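Side-chain contacts in beta-phosphoglucomutase (Bacteroides vulgatus, PDB 3DV9), which probably interconverts beta-glucose 1-phosphate and glucose 6-phosphate as a magnesium-dependent phosphomutase of the haloacid dehalogenase superfamily: residues I21-V26 / K235-L240; K47-F52 / S71-V76; L114-K119 / H228-F233; F159-G164 / P168-M173; L193-G198 / N216-E221. One frame throughout, in Å; residues are numbered along the deposited sequence.

How the contacts relate
Four of the five contacts belong to the alpha/beta core, and contact 2 lies in the helical cap. Contacts 1 and 3 share helix 230-244, and their centres are about 11 Å apart. A 2.9 Å salt bridge between Glu238 OE1 and Lys119 NZ joins them. Contacts 4 and 5 touch through Pro168 and Tyr171, which both pack on Ala197. Contact 2 lies about 38 Å from contact 1 between centres, but its nearest atoms come within about 7 Å of contacts 4 and 5. The magnesium ion is bound by Asp29, Asp31, Glu65 and Asn190. The side chains of Leu218, Met230 and Pro170 (contacts 5, 3 and 4) lie about 9, 10 and 11 Å from it.

Contact 1. Residues I21-V26 / K235-L240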
# COMPACT_ATOMS: atom_id res chain seq x y z
N ILE A 21 7.15 17.55 -10.83
CA ILE A 21 7.42 16.65 -9.71
C ILE A 21 8.93 16.72 -9.49
O ILE A 21 9.70 16.48 -10.41
CB ILE A 21 6.94 15.18 -9.98
CG1 ILE A 21 5.40 15.08 -9.83
CG2 ILE A 21 7.66 14.15 -9.03
CD1 ILE A 21 4.77 13.84 -10.44
N ASP A 22 9.32 17.06 -8.27
CA ASP A 22 10.73 17.17 -7.90
C ASP A 22 11.03 15.98 -6.97
O ASP A 22 10.92 16.06 -5.75
CB ASP A 22 10.96 18.53 -7.25
CG ASP A 22 12.39 18.73 -6.77
OD1 ASP A 22 13.30 18.01 -7.23
OD2 ASP A 22 12.60 19.64 -5.93
N LEU A 23 11.35 14.85 -7.58
CA LEU A 23 11.31 13.59 -6.88
C LEU A 23 12.36 13.48 -5.77
O LEU A 23 13.57 13.62 -6.03
CB LEU A 23 11.46 12.44 -7.87
CG LEU A 23 11.28 11.05 -7.26
CD1 LEU A 23 9.91 10.87 -6.65
CD2 LEU A 23 11.47 9.95 -8.31
N LYS A 24 11.88 13.23 -4.54
CA LYS A 24 12.78 13.04 -3.40
C LYS A 24 12.50 11.74 -2.65
O LYS A 24 13.36 11.24 -1.94
CB LYS A 24 12.67 14.23 -2.44
CG LYS A 24 12.94 15.55 -3.12
CD LYS A 24 13.11 16.67 -2.11
CE LYS A 24 13.23 18.03 -2.83
NZ LYS A 24 14.57 18.27 -3.45
N ALA A 25 11.28 11.25 -2.77
CA ALA A 25 10.85 10.13 -1.93
C ALA A 25 9.93 9.19 -2.71
O ALA A 25 9.18 9.61 -3.59
CB ALA A 25 10.06 10.69 -0.68
N VAL A 26 9.97 7.91 -2.33
CA VAL A 26 9.08 6.90 -2.92
C VAL A 26 8.47 6.12 -1.76
O VAL A 26 9.18 5.48 -0.97
CB VAL A 26 9.79 5.94 -3.95
CG1 VAL A 26 8.73 5.03 -4.66
CG2 VAL A 26 10.60 6.73 -5.00
N LYS A 235 11.46 -2.75 -14.04
CA LYS A 235 12.05 -2.61 -15.37
C LYS A 235 11.88 -1.19 -15.93
O LYS A 235 12.73 -0.68 -16.69
CB LYS A 235 11.37 -3.58 -16.32
CG LYS A 235 11.90 -3.56 -17.73
CD LYS A 235 11.33 -4.73 -18.53
CE LYS A 235 9.80 -4.73 -18.57
NZ LYS A 235 9.24 -5.97 -19.21
N ASN A 236 10.77 -0.58 -15.56
CA ASN A 236 10.41 0.74 -16.01
C ASN A 236 10.92 1.90 -15.16
O ASN A 236 10.73 3.07 -15.50
CB ASN A 236 8.89 0.81 -16.12
CG ASN A 236 8.40 0.16 -17.39
OD1 ASN A 236 8.42 0.78 -18.46
ND2 ASN A 236 7.97 -1.09 -17.29
N TRP A 237 11.62 1.57 -14.07
CA TRP A 237 12.03 2.62 -13.11
C TRP A 237 12.89 3.73 -13.79
O TRP A 237 12.65 4.94 -13.64
CB TRP A 237 12.77 2.01 -11.90
CG TRP A 237 13.20 3.15 -11.07
CD1 TRP A 237 14.45 3.63 -10.93
CD2 TRP A 237 12.33 4.03 -10.34
NE1 TRP A 237 14.43 4.76 -10.12
CE2 TRP A 237 13.13 5.03 -9.75
CE3 TRP A 237 10.93 4.07 -10.13
CZ2 TRP A 237 12.60 6.07 -8.96
CZ3 TRP A 237 10.39 5.10 -9.34
CH2 TRP A 237 11.23 6.08 -8.76
N GLU A 238 13.93 3.32 -14.49
CA GLU A 238 14.86 4.28 -15.15
C GLU A 238 14.12 5.27 -16.05
O GLU A 238 14.32 6.49 -15.94
CB GLU A 238 15.96 3.54 -15.89
CG GLU A 238 16.78 2.62 -14.94
CD GLU A 238 16.38 1.12 -14.97
OE1 GLU A 238 15.23 0.72 -14.54
OE2 GLU A 238 17.26 0.33 -15.45
N THR A 239 13.23 4.73 -16.89
CA THR A 239 12.42 5.55 -17.84
C THR A 239 11.47 6.45 -17.07
O THR A 239 11.24 7.61 -17.45
CB THR A 239 11.65 4.63 -18.80
OG1 THR A 239 12.61 3.85 -19.52
CG2 THR A 239 10.75 5.44 -19.81
N LEU A 240 10.91 5.92 -15.99
CA LEU A 240 9.95 6.71 -15.24
C LEU A 240 10.67 7.84 -14.52
O LEU A 240 10.23 9.01 -14.59
CB LEU A 240 9.22 5.79 -14.24
CG LEU A 240 8.27 6.52 -13.31
CD1 LEU A 240 7.15 7.23 -14.07
CD2 LEU A 240 7.71 5.55 -12.27
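The indole of Trp237 meets Leu23 and Val26 at the far end of its six-membered ring, and both methyls come in at a slant. The contact lies in the Rossmann-like core of the haloacid dehalogenase fold. It joins helix 230-244 to the start of the central strand 25-29 and the loop before it. Leu23 CD2 is 3.9 Å from Trp237 CH2 and 4.1 Å from CZ2. The ring and the two aliphatic side chains approach from opposite directions, and the interaction is purely apolar. Trp237 has CG anti to its backbone N (chi1 177°), which carries the indole from the helix toward the sheet. The backbones therefore stay well apart, with 11.4 Å between the CA atoms of Val26 and Trp237. Helix 113-122 adds Val116, Lys119 and Ile120 to the surroundings of the indole, and strand 185-189 adds Leu186. Trp237 NE1 makes a weak hydrogen bond to Gln241 OE1, further along the same helix. Val26 uses CG2, the methyl beside its backbone N, which lies 3.9 Å from Trp237 CH2.

Contact 2. Residues K47-F52 / S71-V76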
# COMPACT_ATOMS: atom_id res chain seq x y z
N LYS A 47 -10.77 -17.25 7.20
CA LYS A 47 -10.89 -18.36 8.14
C LYS A 47 -11.25 -17.90 9.55
O LYS A 47 -12.10 -18.51 10.20
CB LYS A 47 -9.59 -19.16 8.14
CG LYS A 47 -9.54 -20.36 9.08
CD LYS A 47 -8.19 -21.05 8.94
CE LYS A 47 -7.97 -22.06 10.03
NZ LYS A 47 -6.94 -23.03 9.57
N ILE A 48 -10.61 -16.82 10.02
CA ILE A 48 -10.86 -16.31 11.36
C ILE A 48 -12.25 -15.67 11.47
O ILE A 48 -12.96 -15.86 12.45
CB ILE A 48 -9.74 -15.33 11.79
CG1 ILE A 48 -8.43 -16.08 11.99
CG2 ILE A 48 -10.15 -14.52 13.05
CD1 ILE A 48 -8.61 -17.47 12.61
N MSE A 49 -12.63 -14.89 10.48
CA MSE A 49 -13.99 -14.35 10.41
C MSE A 49 -15.03 -15.45 10.45
O MSE A 49 -16.03 -15.33 11.16
CB MSE A 49 -14.15 -13.46 9.16
CG MSE A 49 -13.40 -12.12 9.31
SE MSE A 49 -14.14 -11.01 10.75
CE MSE A 49 -15.61 -10.19 9.78
N LYS A 50 -14.78 -16.54 9.72
CA LYS A 50 -15.69 -17.72 9.73
C LYS A 50 -15.83 -18.31 11.14
O LYS A 50 -16.95 -18.66 11.57
CB LYS A 50 -15.19 -18.80 8.74
CG LYS A 50 -16.11 -19.99 8.59
CD LYS A 50 -15.54 -20.94 7.54
CE LYS A 50 -16.36 -22.23 7.34
NZ LYS A 50 -17.40 -22.14 6.26
N ARG A 51 -14.71 -18.40 11.86
CA ARG A 51 -14.68 -18.93 13.21
C ARG A 51 -15.54 -18.09 14.16
O ARG A 51 -16.13 -18.62 15.11
CB ARG A 51 -13.24 -18.94 13.75
CG ARG A 51 -13.12 -19.61 15.09
CD ARG A 51 -11.70 -19.45 15.64
NE ARG A 51 -10.77 -20.12 14.72
CZ ARG A 51 -9.45 -19.96 14.73
NH1 ARG A 51 -8.88 -19.14 15.60
NH2 ARG A 51 -8.69 -20.61 13.83
N PHE A 52 -15.57 -16.78 13.93
CA PHE A 52 -16.39 -15.84 14.73
C PHE A 52 -17.83 -15.68 14.18
O PHE A 52 -18.60 -14.87 14.64
CB PHE A 52 -15.67 -14.50 14.84
CG PHE A 52 -14.57 -14.49 15.84
CD1 PHE A 52 -14.78 -13.96 17.12
CD2 PHE A 52 -13.30 -15.00 15.52
CE1 PHE A 52 -13.77 -13.94 18.06
CE2 PHE A 52 -12.25 -14.99 16.48
CZ PHE A 52 -12.48 -14.45 17.74
N SER A 71 -12.49 -1.58 10.98
CA SER A 71 -13.40 -1.08 9.96
C SER A 71 -13.89 -2.26 9.11
O SER A 71 -15.10 -2.37 8.85
CB SER A 71 -12.73 0.03 9.13
OG SER A 71 -13.56 0.44 8.05
N THR A 72 -12.99 -3.16 8.75
CA THR A 72 -13.35 -4.40 8.04
C THR A 72 -14.35 -5.27 8.83
O THR A 72 -15.35 -5.76 8.28
CB THR A 72 -12.10 -5.27 7.67
OG1 THR A 72 -11.26 -4.55 6.76
CG2 THR A 72 -12.53 -6.58 6.99
N ILE A 73 -14.06 -5.49 10.12
CA ILE A 73 -14.97 -6.25 10.98
C ILE A 73 -16.32 -5.55 11.06
O ILE A 73 -17.38 -6.19 10.95
CB ILE A 73 -14.37 -6.45 12.40
CG1 ILE A 73 -13.09 -7.29 12.33
CG2 ILE A 73 -15.38 -7.11 13.37
CD1 ILE A 73 -12.15 -7.11 13.55
N ASN A 74 -16.30 -4.22 11.22
CA ASN A 74 -17.55 -3.47 11.37
C ASN A 74 -18.41 -3.44 10.11
O ASN A 74 -19.65 -3.47 10.20
CB ASN A 74 -17.31 -2.06 11.89
CG ASN A 74 -17.06 -2.03 13.38
OD1 ASN A 74 -17.35 -3.01 14.07
ND2 ASN A 74 -16.52 -0.92 13.87
N ILE A 75 -17.76 -3.41 8.94
CA ILE A 75 -18.49 -3.51 7.67
C ILE A 75 -19.27 -4.81 7.63
O ILE A 75 -20.48 -4.81 7.38
CB ILE A 75 -17.53 -3.43 6.43
CG1 ILE A 75 -17.03 -1.99 6.25
CG2 ILE A 75 -18.23 -3.94 5.14
CD1 ILE A 75 -15.74 -1.91 5.43
N VAL A 76 -18.60 -5.92 7.91
CA VAL A 76 -19.23 -7.22 7.84
C VAL A 76 -20.28 -7.37 8.95
O VAL A 76 -21.35 -7.96 8.73
CB VAL A 76 -18.21 -8.37 7.93
CG1 VAL A 76 -18.89 -9.72 7.85
CG2 VAL A 76 -17.15 -8.22 6.83
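Two helices of the cap domain, 38-51 and 69-81, are joined here by the selenomethionine at Met49. The cap is inserted between the first strand of the core, 25-29, and helix 113-122. Met49 points at the other helix and ends in its methyl, CE. That methyl meets Val76 tip to tip, 3.7 Å from CB. It also lies 3.8 Å from Val76 CG1 and 3.9 Å from CG2, so it sits against the fork of the valine. The selenium makes the second contact, with SE 4.2 Å from Ile73 CG1, where the two side chains cross obliquely. CE is also 4.2 Å from Ile73 CA, so the methyl touches the helix backbone at Ile73. The chain of Met49 is bent at chi2 (-64°) and again at chi3 (-83°). The second bend sets CE off to one side of the selenium, and one side chain thus serves two residues a helical turn apart. All three residues are buried, and no hydrogen bond crosses between the segments. Phe54 also packs on Met49. Helix 87-101 closes the group from another side: its Ile93 touches Ile73 and Phe52. The pair belongs to the helical cap, of the C1 type found in beta-phosphoglucomutase-like members of the haloacid dehalogenase superfamily.

Contact 3. Residues L114-K119 / H228-F233; sequences LEVLTK and HSMPDF
Val116 and Phe233 are brought together by their first torsions. In Val116, CG2 is anti to the backbone N and CG1 lies between N and the carbonyl carbon (chi1 80°). Both methyls then come against one corner of the phenyl ring, at CE2. Phe233 CE2 is 3.9 Å from Val116 CG2 and 4.0 Å from CG1. The ring is swung out by a chi1 of 175°, and the two side chains cross at about a right angle. Val116 CG1 also meets the selenomethionine at Met230, 4.2 Å from its CE. Helices 113-122 and 230-244 lie side by side on one face of the parallel sheet in the Rossmann-like core. Phe233 rests on Phe28 and Ile206 of that sheet, and Met230 on Val208. Lys119 NZ is hydrogen-bonded to Asn234 OD1 beside the apolar group. The second helix starts with a capped end. Ser229 is its N-cap residue, and Ser229 OG accepts from Asp232 N at 3.0 Å with an N-H...O angle of 155°.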
# COMPACT_ATOMS: atom_id res chain seq x y z
N LEU A 114 13.37 -5.74 -4.21
CA LEU A 114 14.72 -5.40 -3.70
C LEU A 114 15.52 -4.66 -4.78
O LEU A 114 16.20 -3.67 -4.46
CB LEU A 114 15.43 -6.68 -3.24
CG LEU A 114 16.90 -6.47 -2.87
CD1 LEU A 114 17.05 -5.50 -1.75
CD2 LEU A 114 17.46 -7.83 -2.44
N GLU A 115 15.42 -5.11 -6.03
CA GLU A 115 16.13 -4.44 -7.10
C GLU A 115 15.71 -2.98 -7.28
O GLU A 115 16.55 -2.08 -7.41
CB GLU A 115 15.98 -5.18 -8.41
CG GLU A 115 16.82 -4.51 -9.52
CD GLU A 115 16.82 -5.34 -10.80
OE1 GLU A 115 16.39 -6.52 -10.76
OE2 GLU A 115 17.25 -4.82 -11.83
N VAL A 116 14.41 -2.72 -7.34
CA VAL A 116 13.97 -1.33 -7.50
C VAL A 116 14.33 -0.43 -6.30
O VAL A 116 14.72 0.72 -6.51
CB VAL A 116 12.48 -1.20 -7.95
CG1 VAL A 116 11.50 -1.38 -6.74
CG2 VAL A 116 12.27 0.10 -8.69
N LEU A 117 14.26 -0.96 -5.09
CA LEU A 117 14.62 -0.21 -3.86
C LEU A 117 16.10 0.14 -3.89
O LEU A 117 16.50 1.24 -3.49
CB LEU A 117 14.30 -1.03 -2.62
CG LEU A 117 12.79 -1.07 -2.33
CD1 LEU A 117 12.45 -2.20 -1.33
CD2 LEU A 117 12.31 0.34 -1.88
N THR A 118 16.92 -0.77 -4.39
CA THR A 118 18.38 -0.49 -4.45
C THR A 118 18.67 0.63 -5.46
O THR A 118 19.57 1.45 -5.22
CB THR A 118 19.22 -1.78 -4.73
OG1 THR A 118 19.02 -2.22 -6.08
CG2 THR A 118 18.83 -2.89 -3.79
N LYS A 119 17.89 0.68 -6.56
CA LYS A 119 18.09 1.72 -7.59
C LYS A 119 17.69 3.05 -6.95
O LYS A 119 18.40 4.06 -7.09
CB LYS A 119 17.14 1.49 -8.76
CG LYS A 119 17.55 0.32 -9.67
CD LYS A 119 16.50 0.14 -10.72
CE LYS A 119 16.76 -1.08 -11.52
NZ LYS A 119 15.65 -1.30 -12.54
N HIS A 228 1.88 -4.01 -14.39
CA HIS A 228 1.23 -5.32 -14.28
C HIS A 228 1.87 -6.22 -13.21
O HIS A 228 1.33 -7.29 -12.91
CB HIS A 228 1.24 -5.96 -15.67
CG HIS A 228 0.42 -5.18 -16.66
ND1 HIS A 228 -0.94 -4.98 -16.51
CD2 HIS A 228 0.78 -4.45 -17.74
CE1 HIS A 228 -1.39 -4.23 -17.50
NE2 HIS A 228 -0.37 -3.89 -18.26
N SER A 229 3.03 -5.82 -12.69
CA SER A 229 3.77 -6.64 -11.71
C SER A 229 4.91 -5.79 -11.13
O SER A 229 5.32 -4.78 -11.75
CB SER A 229 4.42 -7.87 -12.40
OG SER A 229 5.46 -7.48 -13.29
N MSE A 230 5.50 -6.26 -10.05
CA MSE A 230 6.65 -5.53 -9.49
C MSE A 230 7.87 -5.64 -10.44
O MSE A 230 8.63 -4.70 -10.58
CB MSE A 230 6.96 -5.94 -8.05
CG MSE A 230 6.04 -5.34 -7.01
SE MSE A 230 6.08 -3.41 -6.97
CE MSE A 230 7.70 -3.10 -5.99
N PRO A 231 8.10 -6.82 -11.06
CA PRO A 231 9.16 -6.77 -12.08
C PRO A 231 8.95 -5.74 -13.21
O PRO A 231 9.92 -5.11 -13.67
CB PRO A 231 9.14 -8.21 -12.64
CG PRO A 231 8.71 -9.06 -11.41
CD PRO A 231 7.61 -8.21 -10.81
N ASP A 232 7.70 -5.54 -13.63
CA ASP A 232 7.32 -4.54 -14.65
C ASP A 232 7.70 -3.14 -14.14
O ASP A 232 8.34 -2.34 -14.84
CB ASP A 232 5.79 -4.68 -14.95
CG ASP A 232 5.32 -3.91 -16.20
OD1 ASP A 232 6.17 -3.67 -17.09
OD2 ASP A 232 4.09 -3.56 -16.33
N PHE A 233 7.31 -2.87 -12.90
CA PHE A 233 7.62 -1.57 -12.26
C PHE A 233 9.15 -1.35 -12.21
O PHE A 233 9.67 -0.33 -12.66
CB PHE A 233 6.98 -1.50 -10.88
CG PHE A 233 7.35 -0.28 -10.12
CD1 PHE A 233 7.09 0.98 -10.64
CD2 PHE A 233 8.06 -0.40 -8.93
CE1 PHE A 233 7.45 2.15 -9.93
CE2 PHE A 233 8.43 0.76 -8.19
CZ PHE A 233 8.16 2.04 -8.72

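Contact 4. Residues F159-G164 / P168-M173; sequences FDVKYG and PEPYLM
Val161 packs on Met173, Glu169 and Pro170 where the loop after strand 155-156 folds against helix 169-178. Met173 is a selenomethionine, bent at chi2 (64°) and chi3 (75°), and it hooks round one methyl of the valine. Val161 CG1 lies 3.7 Å from Met173 CB and 4.0 Å from its CE. The two side chains slide past each other in opposite directions. Val161 also takes the aliphatic part of Glu169, whose CG is 3.9 Å from Val161 CB. Val156 of the edge strand packs on both Val161 and Met173. Pro170 CG lies 4.1 Å from Gly164 CA.

A second kind of contact sets backbone carbonyl oxygens against carbon atoms. Tyr163 O lies 3.6 Å from Glu169 CB and 3.6 Å from Pro170 CD. Earlier in the loop, Asp160 O is 3.9 Å from Met173 CE.

The polar partners of Asp160 lie outside the two segments. Asp160 OD2 forms a salt bridge with Lys177 NZ, one turn beyond Met173 on the same helix, and Asp160 OD1 is hydrogen-bonded to Thr157 OG1. No hydrogen bond passes between the segments, so the loop is probably held on the first turn of the helix by van der Waals contact, with the ion pair to Lys177 as a further tie.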
# COMPACT_ATOMS: atom_id res chain seq x y z
N PHE A 159 0.05 1.58 13.88
CA PHE A 159 0.11 2.28 15.17
C PHE A 159 0.62 3.73 15.10
O PHE A 159 0.67 4.42 16.12
CB PHE A 159 0.79 1.44 16.28
CG PHE A 159 2.30 1.55 16.36
CD1 PHE A 159 3.07 0.41 16.59
CD2 PHE A 159 2.96 2.79 16.26
CE1 PHE A 159 4.47 0.49 16.69
CE2 PHE A 159 4.35 2.88 16.35
CZ PHE A 159 5.11 1.73 16.56
N ASP A 160 0.98 4.18 13.90
CA ASP A 160 1.43 5.55 13.70
C ASP A 160 0.24 6.49 13.52
O ASP A 160 0.36 7.70 13.74
CB ASP A 160 2.30 5.65 12.44
CG ASP A 160 3.70 5.13 12.63
OD1 ASP A 160 3.89 3.90 12.82
OD2 ASP A 160 4.63 5.95 12.55
N VAL A 161 -0.90 5.93 13.11
CA VAL A 161 -2.05 6.74 12.66
C VAL A 161 -3.42 6.23 13.15
O VAL A 161 -3.60 5.03 13.38
CB VAL A 161 -2.10 6.92 11.10
CG1 VAL A 161 -0.84 7.66 10.58
CG2 VAL A 161 -2.33 5.59 10.38
N LYS A 162 -4.37 7.15 13.30
CA LYS A 162 -5.71 6.81 13.79
C LYS A 162 -6.54 6.17 12.67
O LYS A 162 -7.12 5.09 12.87
CB LYS A 162 -6.41 8.05 14.35
CG LYS A 162 -5.48 8.97 15.12
CD LYS A 162 -6.17 9.71 16.25
CE LYS A 162 -5.14 10.27 17.22
NZ LYS A 162 -5.77 10.96 18.37
N TYR A 163 -6.55 6.80 11.50
CA TYR A 163 -7.38 6.35 10.38
C TYR A 163 -6.51 5.72 9.31
O TYR A 163 -5.46 6.28 8.99
CB TYR A 163 -8.20 7.53 9.82
CG TYR A 163 -9.11 8.20 10.84
CD1 TYR A 163 -10.37 7.66 11.13
CD2 TYR A 163 -8.73 9.37 11.50
CE1 TYR A 163 -11.22 8.27 12.07
CE2 TYR A 163 -9.57 9.98 12.44
CZ TYR A 163 -10.82 9.43 12.72
OH TYR A 163 -11.66 10.03 13.65
N GLY A 164 -6.92 4.56 8.80
CA GLY A 164 -6.20 3.87 7.72
C GLY A 164 -6.78 4.05 6.32
O GLY A 164 -7.75 4.76 6.11
N PRO A 168 -6.56 9.30 3.48
CA PRO A 168 -5.20 9.68 3.06
C PRO A 168 -4.21 9.78 4.22
O PRO A 168 -3.03 9.89 3.95
CB PRO A 168 -5.39 11.07 2.44
CG PRO A 168 -6.61 11.59 3.03
CD PRO A 168 -7.52 10.39 3.19
N GLU A 169 -4.68 9.71 5.48
CA GLU A 169 -3.83 9.87 6.68
C GLU A 169 -2.46 9.16 6.66
O GLU A 169 -1.46 9.80 6.92
CB GLU A 169 -4.60 9.58 8.00
CG GLU A 169 -3.81 9.90 9.29
CD GLU A 169 -3.53 11.39 9.47
OE1 GLU A 169 -4.08 12.21 8.70
OE2 GLU A 169 -2.72 11.73 10.36
N PRO A 170 -2.41 7.86 6.35
CA PRO A 170 -1.11 7.17 6.33
C PRO A 170 -0.08 7.86 5.40
O PRO A 170 1.13 7.99 5.74
CB PRO A 170 -1.46 5.75 5.81
CG PRO A 170 -2.86 5.57 6.11
CD PRO A 170 -3.52 6.92 6.04
N TYR A 171 -0.52 8.24 4.21
CA TYR A 171 0.37 8.90 3.24
C TYR A 171 0.69 10.34 3.64
O TYR A 171 1.82 10.78 3.50
CB TYR A 171 -0.20 8.80 1.81
CG TYR A 171 -0.07 7.40 1.32
CD1 TYR A 171 1.19 6.82 1.15
CD2 TYR A 171 -1.20 6.60 1.09
CE1 TYR A 171 1.33 5.48 0.75
CE2 TYR A 171 -1.05 5.22 0.65
CZ TYR A 171 0.22 4.71 0.51
OH TYR A 171 0.41 3.42 0.13
N LEU A 172 -0.29 11.06 4.15
CA LEU A 172 -0.01 12.40 4.68
C LEU A 172 1.02 12.35 5.80
O LEU A 172 1.90 13.25 5.93
CB LEU A 172 -1.32 13.05 5.16
CG LEU A 172 -2.36 13.38 4.07
CD1 LEU A 172 -3.73 13.74 4.69
CD2 LEU A 172 -1.87 14.41 3.07
N MSE A 173 0.90 11.32 6.65
CA MSE A 173 1.83 11.15 7.80
C MSE A 173 3.22 10.84 7.26
O MSE A 173 4.24 11.32 7.80
CB MSE A 173 1.36 10.06 8.76
CG MSE A 173 2.33 9.78 9.94
SE MSE A 173 2.46 11.36 11.08
CE MSE A 173 0.68 11.13 11.92

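Contact 5. Residues L193-G198 / N216-E221; sequences LGVQAG and NVLLNE
Glu221 reaches across to helix 192-200 and touches Val195 and Gln196 on successive parts of its side chain. Its CB is 3.7 Å from Val195 CG1 and 4.0 Å from Val195 CB. CG leads away from the valine (chi1 -63°), and the bend at chi2 (-56°) brings OE1 alongside Gln196. At the tip, Glu221 OE1 lies 3.6 Å from Gln196 CG and 3.7 Å from Gln196 CB, next to the aliphatic part of that residue. The amide and carboxylate planes are only 19° apart, so the two flat groups are nearly parallel. Replacing Gln196 with an alanine would remove CG and the amide, and would probably leave the Glu221 carboxylate without its flat neighbour and freer to turn. Val195 fills the more buried half of the contact. Its CG1 also meets the backbone at Leu218 O, 3.7 Å away, and its CG2 is 4.2 Å from Leu218 CD2. The side chains of Val195 and Leu218 cross at about a right angle. Both rest on Ala207 of strand 204-208, and Leu218 also touches Leu226 of the next strand. Pro192, at the start of helix 192-200, packs on both Leu218 and Glu221. Helices 192-200 and 215-219 are the connections of two consecutive beta-alpha-beta crossovers, packed side by side on the sheet, as is typical of the Rossmann-like core of haloacid dehalogenase proteins.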
# COMPACT_ATOMS: atom_id res chain seq x y z
N LEU A 193 -8.18 0.42 -2.20
CA LEU A 193 -8.31 1.40 -1.09
C LEU A 193 -6.99 2.14 -0.82
O LEU A 193 -7.00 3.32 -0.43
CB LEU A 193 -8.77 0.73 0.21
CG LEU A 193 -10.17 0.11 0.16
CD1 LEU A 193 -10.41 -0.67 1.43
CD2 LEU A 193 -11.24 1.15 -0.06
N GLY A 194 -5.88 1.47 -1.12
CA GLY A 194 -4.52 2.07 -1.06
C GLY A 194 -4.34 3.15 -2.13
O GLY A 194 -3.86 4.24 -1.84
N VAL A 195 -4.76 2.83 -3.35
CA VAL A 195 -4.72 3.77 -4.46
C VAL A 195 -5.57 4.99 -4.07
O VAL A 195 -5.15 6.12 -4.24
CB VAL A 195 -5.19 3.16 -5.78
CG1 VAL A 195 -5.29 4.23 -6.84
CG2 VAL A 195 -4.15 2.08 -6.22
N GLN A 196 -6.77 4.73 -3.56
CA GLN A 196 -7.69 5.82 -3.17
C GLN A 196 -7.03 6.77 -2.16
O GLN A 196 -7.17 8.01 -2.28
CB GLN A 196 -8.97 5.21 -2.59
CG GLN A 196 -10.02 6.27 -2.35
CD GLN A 196 -11.31 5.69 -1.83
OE1 GLN A 196 -11.63 4.51 -2.03
NE2 GLN A 196 -12.07 6.53 -1.13
N ALA A 197 -6.34 6.19 -1.18
CA ALA A 197 -5.64 6.96 -0.11
C ALA A 197 -4.53 7.83 -0.72
O ALA A 197 -4.40 9.02 -0.36
CB ALA A 197 -5.05 6.03 0.94
N GLY A 198 -3.72 7.25 -1.62
CA GLY A 198 -2.61 7.98 -2.25
C GLY A 198 -3.16 9.16 -3.07
O GLY A 198 -2.65 10.27 -3.02
N ASN A 216 -9.07 -2.66 -13.69
CA ASN A 216 -10.04 -1.55 -13.54
C ASN A 216 -10.34 -1.13 -12.10
O ASN A 216 -10.64 0.03 -11.82
CB ASN A 216 -11.34 -1.83 -14.33
CG ASN A 216 -11.11 -1.85 -15.85
OD1 ASN A 216 -10.01 -1.57 -16.35
ND2 ASN A 216 -12.17 -2.20 -16.59
N VAL A 217 -10.23 -2.07 -11.18
CA VAL A 217 -10.48 -1.82 -9.77
C VAL A 217 -9.48 -0.79 -9.23
O VAL A 217 -9.80 0.02 -8.37
CB VAL A 217 -10.37 -3.17 -8.98
CG1 VAL A 217 -10.54 -2.98 -7.54
CG2 VAL A 217 -11.44 -4.15 -9.47
N LEU A 218 -8.27 -0.81 -9.80
CA LEU A 218 -7.19 0.10 -9.41
C LEU A 218 -7.28 1.42 -10.17
O LEU A 218 -7.17 2.53 -9.60
CB LEU A 218 -5.85 -0.58 -9.66
CG LEU A 218 -5.63 -1.84 -8.80
CD1 LEU A 218 -4.26 -2.50 -9.13
CD2 LEU A 218 -5.75 -1.62 -7.29
N LEU A 219 -7.45 1.32 -11.49
CA LEU A 219 -7.60 2.48 -12.34
C LEU A 219 -8.78 3.37 -11.90
O LEU A 219 -8.68 4.60 -11.98
CB LEU A 219 -7.81 2.05 -13.79
CG LEU A 219 -6.61 1.30 -14.41
CD1 LEU A 219 -7.01 0.71 -15.74
CD2 LEU A 219 -5.42 2.28 -14.57
N ASN A 220 -9.88 2.75 -11.46
CA ASN A 220 -11.09 3.50 -11.08
C ASN A 220 -10.95 4.30 -9.81
O ASN A 220 -11.82 5.15 -9.51
CB ASN A 220 -12.27 2.57 -10.93
CG ASN A 220 -12.83 2.12 -12.27
OD1 ASN A 220 -12.54 2.70 -13.31
ND2 ASN A 220 -13.64 1.07 -12.23
N GLU A 221 -9.87 4.04 -9.06
CA GLU A 221 -9.56 4.82 -7.88
C GLU A 221 -8.60 5.98 -8.19
O GLU A 221 -8.14 6.68 -7.26
CB GLU A 221 -9.01 3.89 -6.78
CG GLU A 221 -10.04 2.86 -6.30
CD GLU A 221 -11.34 3.48 -5.81
OE1 GLU A 221 -11.33 4.64 -5.32
OE2 GLU A 221 -12.38 2.79 -5.93